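Local atomic coordinates of VIN1 (Oscarella pearsei, PDB entry 6BFI), a protein that probably binds actin filaments and may play a role in cell-cell adhesion, as a member of the vinculin and alpha-catenin family. Residues A[650-653]-A[654-658]; A[678-681]-A[682-685]; A[800-803]-A[804-808]; A[687-690]-A[691-694]. All blocks are in the same frame, centred on the assembly; numbering follows the deposited sequence.

Contact 1 of 4, residues A[650-653]-A[654-658]; sequences EMQE and AEEML
Gln652 and Glu656 lie one turn apart along helix 649-659, both on its exposed side, and between them runs the side-chain bond that links 650-653 to 654-658, a weak one. NE2 of Gln652 donates to OE2 of Glu656 over 3.3 Å, with the bond bent to 140° at the hydrogen. A kink at chi2 (67°) turns the Gln652 amide along the helix toward Glu656, whose own chain runs out extended from CG. The amide and carboxylate planes stand almost perpendicular to each other, 86° apart.

The backbone bonds are the i to i+4 ladder of an alpha helix: Ala654 N to Glu650 O at 3.0 Å, then the amides of Glu655, Glu656 and Met657 back to Met651, Gln652 and Glu653. The rung from Glu655 N to Met651 O is 2.9 Å long but less straight, with the donor well above the carbonyl plane. This short helix is an outer element of the all-helical vinculin architecture, packed against helix 669-682 and against helix 690-710, where the Ala654 methyl group meets Arg700 and Met704.

A third kind of contact sets methylene groups against carbonyls of the preceding turn. CG of Glu655 sits 3.3 Å from Met651 O, and CG of Met657 is equally close, 3.3 Å, to Glu653 O. Beyond CG, the Glu655 carboxylate is taken up by salt bridges, OE2 with Arg700 and OE1 with Arg659, while OE2 of Glu650 meets both Arg724 and the hydroxyl of Tyr708.

Contact 2 of 4, residues A[678-681]-A[682-685]; sequences FREA and DQWD
Gln683 folds back over the last turn of helix 669-682 and brings its amide to the main chain of Glu680. Its CG is wedged between its own backbone N and carbonyl carbon (chi1 50°), and from there the extended chain lets NE2 donate to Glu680 O at 3.3 Å. That donor lies in the carbonyl plane, on a lone pair, and the oxygen lies almost in the amide plane of Gln683. The Glu680 carboxylate is turned 72° from this amide; it bends off at chi2 toward a salt bridge with Arg812.

Phe678 and Asp682 run side by side in the same direction, ring and carboxylate inclined by just 25°, with Phe678 CE2 4.2 Å from Asp682 CG. Trp684 presents its indole edge to the carbonyl oxygens left at the helix end: CD1 is 3.6 Å from Glu680 O and 3.9 Å from Ala681 O, the latter lying in the ring plane. The backbone bonds are weak here, Asp682 N being shared between Phe678 O and Arg679 O, and Trp684 N reaching Ala681 O at 3.4 Å.

Around this end of the helix, Phe678 packs on both helix 649-659 and helix 690-710, and Asp682 forms salt bridges with Lys696 and Arg659. Ala681 packs on Val695 and on Ile811 of helix 786-817, while Trp684 meets the ring of Trp832, near the C-terminus, edge-to-face and also touches Ile692 of helix 690-710.

Contact 3 of 4, residues A[800-803]-A[804-808]; sequences AENL and MRTVK
Thr806 hooks its hydroxyl back onto the carbonyl of Asn802, one turn earlier in helix 786-817, a common way for threonine to sit in a helix. OG1 donates to Asn802 O at 2.9 Å, and the backbone N of Thr806 reaches the same Asn802 O at 3.0 Å from the opposite face of its carbonyl plane, so two bonds grip one oxygen. The hydroxyl gets there because OG1 lies beside its own backbone N (chi1 -60°).

Arg805 bends at chi3 (-59°) and lays one face of its guanidinium over the backbone of the preceding turn, NH2 standing 3.4 Å from Asn802 CA. Here it crosses the Asn802 side chain at about a right angle. Glu801 OE1 stays 4.7 Å from Arg805 NH1. Leu803 CD1 touches Val807 CG2 at 4.1 Å.

Beneath these groups runs the regular i to i+4 ladder, which includes an almost straight bond from Arg805 N to Glu801 O. Arg805 NH2 makes a weak hydrogen bond to Glu256 O. In the all-helical vinculin fold, Met804 packs on Ala673 and Val677 of helix 669-682, Leu803 on Met702 and Val807 on Met698 of helix 690-710, and Thr806 on Ile763 and Ile766 of helix 763-778.

Contact 4 of 4, residues A[687-690]-A[691-694]; sequences KGND and LISL
Asn689 sits at the N-cap of helix 690-710, against Leu691 and Ile692, and its side chain is the part to follow. From CB, the chain sets CG anti to the backbone N (chi1 -169°), which turns the amide in under the first helical turn. CG then lies 3.6 Å from Ile692 CG1, the two side chains crossing at a slant. The amide divides its work between its two ends. OD1 accepts from two backbone amides: Leu691 N at 3.1 Å, a weak and strongly bent bond (123°) that closes an Asx turn, and Ile692 N at 3.4 Å, weak by length but much straighter at 162°. The same OD1 also sits 3.4 Å from Leu691 CB. ND2, on the other branch, lies 3.4 Å from Ile692 CG1 and makes a weak hydrogen bond to Leu831 O, in the segment that passes beside this loop near the C-terminus.

The main chain of Asn689 takes part too. Ser693 OG lies 3.2 Å from Asn689 O and is hydrogen-bonded to Glu686 OE1. The first regular helical bond follows, Leu694 N to Asp690 O at 2.9 Å. Leu691 packs on Leu739 and Ile743 of helix 718-745.

Two amides that have no carbonyl of an earlier turn to use are thus met, weakly, by a single neutral side-chain oxygen, and the negative charge of Asp690 in the first turn is probably favourable beside the positive end of the helix dipole.

Overall arrangement
Contact 3 is the buried one, at mid-helix with its centre about 17 Å from the centre of the chain; contact 1, its centre about 35 Å out, is the most peripheral. Both are regular helix, yet contact 1 adds a weak polar bond in solvent where contact 3 has a doubly bonded carbonyl and apolar packing. Contact 2 lies at the C-terminal end of helix 669-682 and contact 4 at the N-terminal end of the next helix, 690-710: 678-685 offers carbonyls to a glutamine and an indole edge, 687-694 has its amides capped by an asparagine. They adjoin through Ala681 and Trp684 against Ile692. Contact 2 also touches contact 1, through Phe678, and contact 3, through Glu680 and Lys808.

Contact 1 of 4, residues A[650-653]-A[654-658]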
# COMPACT_ATOMS: atom_id res chain seq x y z
N GLU A 650 -19.09 -22.88 -24.27
CA GLU A 650 -19.10 -22.28 -22.94
C GLU A 650 -18.61 -20.84 -22.98
O GLU A 650 -19.31 -19.91 -22.54
CB GLU A 650 -18.24 -23.12 -21.99
CG GLU A 650 -18.81 -23.29 -20.59
CD GLU A 650 -18.05 -24.32 -19.78
OE1 GLU A 650 -17.05 -24.87 -20.30
OE2 GLU A 650 -18.46 -24.59 -18.63
N MET A 651 -17.41 -20.63 -23.52
CA MET A 651 -16.85 -19.28 -23.60
C MET A 651 -17.61 -18.41 -24.59
O MET A 651 -17.61 -17.18 -24.45
CB MET A 651 -15.37 -19.35 -23.96
CG MET A 651 -14.54 -20.21 -23.03
SD MET A 651 -14.51 -19.61 -21.33
CE MET A 651 -15.70 -20.69 -20.54
N GLN A 652 -18.26 -19.02 -25.58
CA GLN A 652 -19.08 -18.25 -26.51
C GLN A 652 -20.33 -17.72 -25.82
O GLN A 652 -20.69 -16.55 -25.96
CB GLN A 652 -19.44 -19.10 -27.73
CG GLN A 652 -20.58 -18.54 -28.57
CD GLN A 652 -20.22 -17.25 -29.28
OE1 GLN A 652 -19.04 -16.94 -29.47
NE2 GLN A 652 -21.23 -16.49 -29.68
N GLU A 653 -21.01 -18.59 -25.07
CA GLU A 653 -22.16 -18.14 -24.29
C GLU A 653 -21.75 -17.08 -23.27
O GLU A 653 -22.49 -16.12 -23.04
CB GLU A 653 -22.83 -19.32 -23.59
CG GLU A 653 -24.02 -18.94 -22.73
CD GLU A 653 -24.56 -20.10 -21.93
OE1 GLU A 653 -24.16 -21.25 -22.20
OE2 GLU A 653 -25.38 -19.86 -21.02
N ALA A 654 -20.57 -17.24 -22.67
CA ALA A 654 -20.08 -16.22 -21.74
C ALA A 654 -19.78 -14.91 -22.46
O ALA A 654 -19.97 -13.83 -21.89
CB ALA A 654 -18.85 -16.73 -21.01
N GLU A 655 -19.32 -14.98 -23.71
CA GLU A 655 -19.12 -13.77 -24.50
C GLU A 655 -20.45 -13.06 -24.75
O GLU A 655 -20.56 -11.84 -24.57
CB GLU A 655 -18.45 -14.11 -25.83
CG GLU A 655 -16.93 -14.21 -25.77
CD GLU A 655 -16.25 -12.86 -25.95
OE1 GLU A 655 -16.75 -12.05 -26.76
OE2 GLU A 655 -15.22 -12.62 -25.29
N GLU A 656 -21.47 -13.82 -25.16
CA GLU A 656 -22.78 -13.22 -25.38
C GLU A 656 -23.34 -12.62 -24.09
O GLU A 656 -23.99 -11.57 -24.11
CB GLU A 656 -23.75 -14.25 -25.95
CG GLU A 656 -23.46 -14.63 -27.39
CD GLU A 656 -24.62 -15.35 -28.04
OE1 GLU A 656 -25.69 -15.45 -27.40
OE2 GLU A 656 -24.47 -15.81 -29.19
N MET A 657 -23.09 -13.28 -22.95
CA MET A 657 -23.55 -12.73 -21.67
C MET A 657 -22.83 -11.43 -21.34
O MET A 657 -23.46 -10.45 -20.94
CB MET A 657 -23.34 -13.75 -20.55
CG MET A 657 -24.28 -14.94 -20.59
SD MET A 657 -24.28 -15.84 -19.02
CE MET A 657 -22.53 -16.07 -18.76
N LEU A 658 -21.51 -11.40 -21.51
CA LEU A 658 -20.73 -10.23 -21.12
C LEU A 658 -20.87 -9.07 -22.10
O LEU A 658 -20.51 -7.94 -21.75
CB LEU A 658 -19.25 -10.61 -20.96
CG LEU A 658 -18.94 -11.44 -19.72
CD1 LEU A 658 -17.45 -11.73 -19.61
CD2 LEU A 658 -19.45 -10.75 -18.47

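Contact 2 of 4, residues A[678-681]-A[682-685]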
# COMPACT_ATOMS: atom_id res chain seq x y z
N PHE A 678 -13.83 -7.88 -17.78
CA PHE A 678 -13.93 -8.03 -19.22
C PHE A 678 -13.91 -6.68 -19.93
O PHE A 678 -13.31 -6.54 -21.00
CB PHE A 678 -15.20 -8.81 -19.58
CG PHE A 678 -15.40 -9.01 -21.05
CD1 PHE A 678 -14.83 -10.09 -21.70
CD2 PHE A 678 -16.16 -8.12 -21.79
CE1 PHE A 678 -15.01 -10.28 -23.06
CE2 PHE A 678 -16.34 -8.31 -23.15
CZ PHE A 678 -15.77 -9.39 -23.78
N ARG A 679 -14.56 -5.68 -19.34
CA ARG A 679 -14.58 -4.36 -19.95
C ARG A 679 -13.24 -3.66 -19.81
O ARG A 679 -12.85 -2.90 -20.70
CB ARG A 679 -15.69 -3.52 -19.32
CG ARG A 679 -16.11 -2.33 -20.15
CD ARG A 679 -17.51 -1.88 -19.78
NE ARG A 679 -18.50 -2.94 -19.96
CZ ARG A 679 -19.04 -3.64 -18.96
NH1 ARG A 679 -18.68 -3.39 -17.71
NH2 ARG A 679 -19.93 -4.59 -19.21
N GLU A 680 -12.52 -3.90 -18.71
CA GLU A 680 -11.18 -3.34 -18.58
C GLU A 680 -10.25 -3.90 -19.64
O GLU A 680 -9.47 -3.16 -20.25
CB GLU A 680 -10.63 -3.60 -17.17
CG GLU A 680 -9.23 -3.06 -16.94
CD GLU A 680 -9.18 -1.55 -16.92
OE1 GLU A 680 -10.21 -0.92 -16.59
OE2 GLU A 680 -8.11 -0.98 -17.23
N ALA A 681 -10.31 -5.21 -19.88
CA ALA A 681 -9.44 -5.83 -20.86
C ALA A 681 -9.93 -5.67 -22.30
O ALA A 681 -9.15 -5.87 -23.23
CB ALA A 681 -9.26 -7.32 -20.55
N ASP A 682 -11.20 -5.29 -22.50
CA ASP A 682 -11.77 -5.27 -23.84
C ASP A 682 -11.29 -4.09 -24.66
O ASP A 682 -11.27 -4.17 -25.90
CB ASP A 682 -13.30 -5.26 -23.76
CG ASP A 682 -13.96 -5.52 -25.11
OD1 ASP A 682 -13.40 -6.30 -25.90
OD2 ASP A 682 -15.03 -4.93 -25.37
N GLN A 683 -10.89 -2.99 -24.01
CA GLN A 683 -10.41 -1.82 -24.74
C GLN A 683 -9.05 -2.05 -25.40
O GLN A 683 -8.61 -1.19 -26.17
CB GLN A 683 -10.35 -0.61 -23.81
CG GLN A 683 -9.64 -0.86 -22.49
CD GLN A 683 -9.67 0.34 -21.57
OE1 GLN A 683 -9.69 1.48 -22.02
NE2 GLN A 683 -9.69 0.09 -20.26
N TRP A 684 -8.39 -3.17 -25.11
CA TRP A 684 -7.13 -3.52 -25.74
C TRP A 684 -7.34 -4.64 -26.74
O TRP A 684 -8.12 -5.57 -26.50
CB TRP A 684 -6.10 -3.97 -24.69
CG TRP A 684 -5.93 -3.01 -23.56
CD1 TRP A 684 -6.58 -3.03 -22.36
CD2 TRP A 684 -5.05 -1.88 -23.52
NE1 TRP A 684 -6.16 -1.99 -21.58
CE2 TRP A 684 -5.22 -1.27 -22.27
CE3 TRP A 684 -4.13 -1.34 -24.42
CZ2 TRP A 684 -4.50 -0.13 -21.89
CZ3 TRP A 684 -3.42 -0.21 -24.05
CH2 TRP A 684 -3.61 0.38 -22.79
N ASP A 685 -6.64 -4.56 -27.87
CA ASP A 685 -6.64 -5.65 -28.84
C ASP A 685 -5.77 -6.79 -28.34
O ASP A 685 -4.81 -6.58 -27.59
CB ASP A 685 -6.16 -5.17 -30.21
CG ASP A 685 -4.68 -4.84 -30.22
OD1 ASP A 685 -4.17 -4.34 -29.21
OD2 ASP A 685 -4.03 -5.11 -31.25

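Contact 3 of 4, residues A[800-803]-A[804-808]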
# COMPACT_ATOMS: atom_id res chain seq x y z
N ALA A 800 -14.83 -13.96 -5.02
CA ALA A 800 -14.76 -13.77 -6.47
C ALA A 800 -14.64 -12.29 -6.83
O ALA A 800 -13.89 -11.93 -7.74
CB ALA A 800 -16.00 -14.37 -7.13
N GLU A 801 -15.37 -11.42 -6.12
CA GLU A 801 -15.22 -9.99 -6.33
C GLU A 801 -13.78 -9.54 -6.05
O GLU A 801 -13.19 -8.80 -6.84
CB GLU A 801 -16.20 -9.22 -5.44
CG GLU A 801 -17.64 -9.28 -5.91
CD GLU A 801 -18.61 -8.71 -4.90
OE1 GLU A 801 -18.28 -8.69 -3.69
OE2 GLU A 801 -19.71 -8.27 -5.30
N ASN A 802 -13.21 -10.00 -4.94
CA ASN A 802 -11.82 -9.66 -4.64
C ASN A 802 -10.88 -10.14 -5.74
O ASN A 802 -9.95 -9.42 -6.13
CB ASN A 802 -11.43 -10.25 -3.28
CG ASN A 802 -9.96 -10.07 -2.98
OD1 ASN A 802 -9.24 -11.04 -2.72
ND2 ASN A 802 -9.49 -8.83 -3.03
N LEU A 803 -11.10 -11.35 -6.25
CA LEU A 803 -10.26 -11.86 -7.33
C LEU A 803 -10.37 -10.99 -8.58
O LEU A 803 -9.36 -10.69 -9.22
CB LEU A 803 -10.64 -13.30 -7.68
CG LEU A 803 -9.85 -13.91 -8.84
CD1 LEU A 803 -8.36 -13.90 -8.54
CD2 LEU A 803 -10.33 -15.31 -9.16
N MET A 804 -11.59 -10.56 -8.93
CA MET A 804 -11.75 -9.75 -10.13
C MET A 804 -11.11 -8.37 -9.97
O MET A 804 -10.44 -7.88 -10.89
CB MET A 804 -13.23 -9.62 -10.48
CG MET A 804 -13.80 -10.89 -11.11
SD MET A 804 -12.57 -11.73 -12.14
CE MET A 804 -13.43 -11.89 -13.69
N ARG A 805 -11.29 -7.74 -8.80
CA ARG A 805 -10.60 -6.48 -8.53
C ARG A 805 -9.09 -6.65 -8.69
O ARG A 805 -8.42 -5.83 -9.33
CB ARG A 805 -10.93 -5.98 -7.12
CG ARG A 805 -12.33 -5.42 -6.97
CD ARG A 805 -12.47 -4.68 -5.65
NE ARG A 805 -12.19 -5.55 -4.50
CZ ARG A 805 -13.12 -6.22 -3.83
NH1 ARG A 805 -14.39 -6.13 -4.18
NH2 ARG A 805 -12.77 -6.98 -2.81
N THR A 806 -8.55 -7.73 -8.12
CA THR A 806 -7.12 -7.98 -8.20
C THR A 806 -6.67 -8.14 -9.65
O THR A 806 -5.65 -7.57 -10.06
CB THR A 806 -6.75 -9.21 -7.38
OG1 THR A 806 -7.12 -8.99 -6.01
CG2 THR A 806 -5.26 -9.48 -7.45
N VAL A 807 -7.42 -8.91 -10.45
CA VAL A 807 -7.03 -9.13 -11.84
C VAL A 807 -7.06 -7.83 -12.63
O VAL A 807 -6.17 -7.56 -13.45
CB VAL A 807 -7.94 -10.20 -12.49
CG1 VAL A 807 -7.67 -10.30 -13.98
CG2 VAL A 807 -7.73 -11.55 -11.82
N LYS A 808 -8.08 -7.00 -12.40
CA LYS A 808 -8.16 -5.71 -13.09
C LYS A 808 -6.97 -4.82 -12.74
O LYS A 808 -6.28 -4.29 -13.64
CB LYS A 808 -9.48 -5.04 -12.71
CG LYS A 808 -9.61 -3.58 -13.06
CD LYS A 808 -10.99 -3.08 -12.66
CE LYS A 808 -11.12 -1.58 -12.84
NZ LYS A 808 -12.49 -1.11 -12.52

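Contact 4 of 4, residues A[687-690]-A[691-694]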
# COMPACT_ATOMS: atom_id res chain seq x y z
N LYS A 687 -4.01 -9.26 -30.19
CA LYS A 687 -2.85 -9.74 -30.93
C LYS A 687 -1.56 -9.17 -30.35
O LYS A 687 -1.45 -7.96 -30.11
CB LYS A 687 -2.97 -9.39 -32.42
CG LYS A 687 -3.12 -7.91 -32.72
CD LYS A 687 -2.96 -7.64 -34.21
CE LYS A 687 -1.63 -8.17 -34.71
NZ LYS A 687 -1.50 -8.04 -36.19
N GLY A 688 -0.59 -10.05 -30.11
CA GLY A 688 0.66 -9.65 -29.49
C GLY A 688 0.58 -9.43 -28.00
O GLY A 688 1.49 -8.83 -27.42
N ASN A 689 -0.48 -9.91 -27.35
CA ASN A 689 -0.68 -9.67 -25.92
C ASN A 689 -1.48 -10.84 -25.35
O ASN A 689 -2.71 -10.86 -25.46
CB ASN A 689 -1.38 -8.34 -25.68
CG ASN A 689 -1.36 -7.92 -24.22
OD1 ASN A 689 -1.18 -8.75 -23.32
ND2 ASN A 689 -1.56 -6.63 -23.98
N ASP A 690 -0.78 -11.80 -24.75
CA ASP A 690 -1.44 -12.95 -24.15
C ASP A 690 -2.10 -12.63 -22.82
O ASP A 690 -3.03 -13.34 -22.42
CB ASP A 690 -0.43 -14.09 -23.97
CG ASP A 690 0.23 -14.50 -25.27
OD1 ASP A 690 -0.43 -14.40 -26.33
OD2 ASP A 690 1.41 -14.91 -25.24
N LEU A 691 -1.65 -11.57 -22.13
CA LEU A 691 -2.25 -11.21 -20.85
C LEU A 691 -3.71 -10.84 -21.01
O LEU A 691 -4.57 -11.29 -20.24
CB LEU A 691 -1.46 -10.06 -20.22
CG LEU A 691 -1.78 -9.66 -18.77
CD1 LEU A 691 -0.52 -9.19 -18.07
CD2 LEU A 691 -2.84 -8.57 -18.70
N ILE A 692 -4.02 -10.02 -22.02
CA ILE A 692 -5.40 -9.64 -22.29
C ILE A 692 -6.24 -10.87 -22.62
O ILE A 692 -7.41 -10.97 -22.23
CB ILE A 692 -5.45 -8.60 -23.43
CG1 ILE A 692 -4.71 -7.33 -23.00
CG2 ILE A 692 -6.88 -8.28 -23.81
CD1 ILE A 692 -5.24 -6.72 -21.71
N SER A 693 -5.64 -11.84 -23.32
CA SER A 693 -6.36 -13.07 -23.65
C SER A 693 -6.70 -13.86 -22.39
O SER A 693 -7.85 -14.27 -22.20
CB SER A 693 -5.51 -13.92 -24.60
OG SER A 693 -4.98 -13.13 -25.65
N LEU A 694 -5.71 -14.07 -21.52
CA LEU A 694 -5.95 -14.79 -20.28
C LEU A 694 -7.00 -14.09 -19.43
O LEU A 694 -7.86 -14.74 -18.81
CB LEU A 694 -4.66 -14.94 -19.48
CG LEU A 694 -3.45 -15.60 -20.16
CD1 LEU A 694 -2.34 -15.85 -19.15
CD2 LEU A 694 -3.86 -16.89 -20.86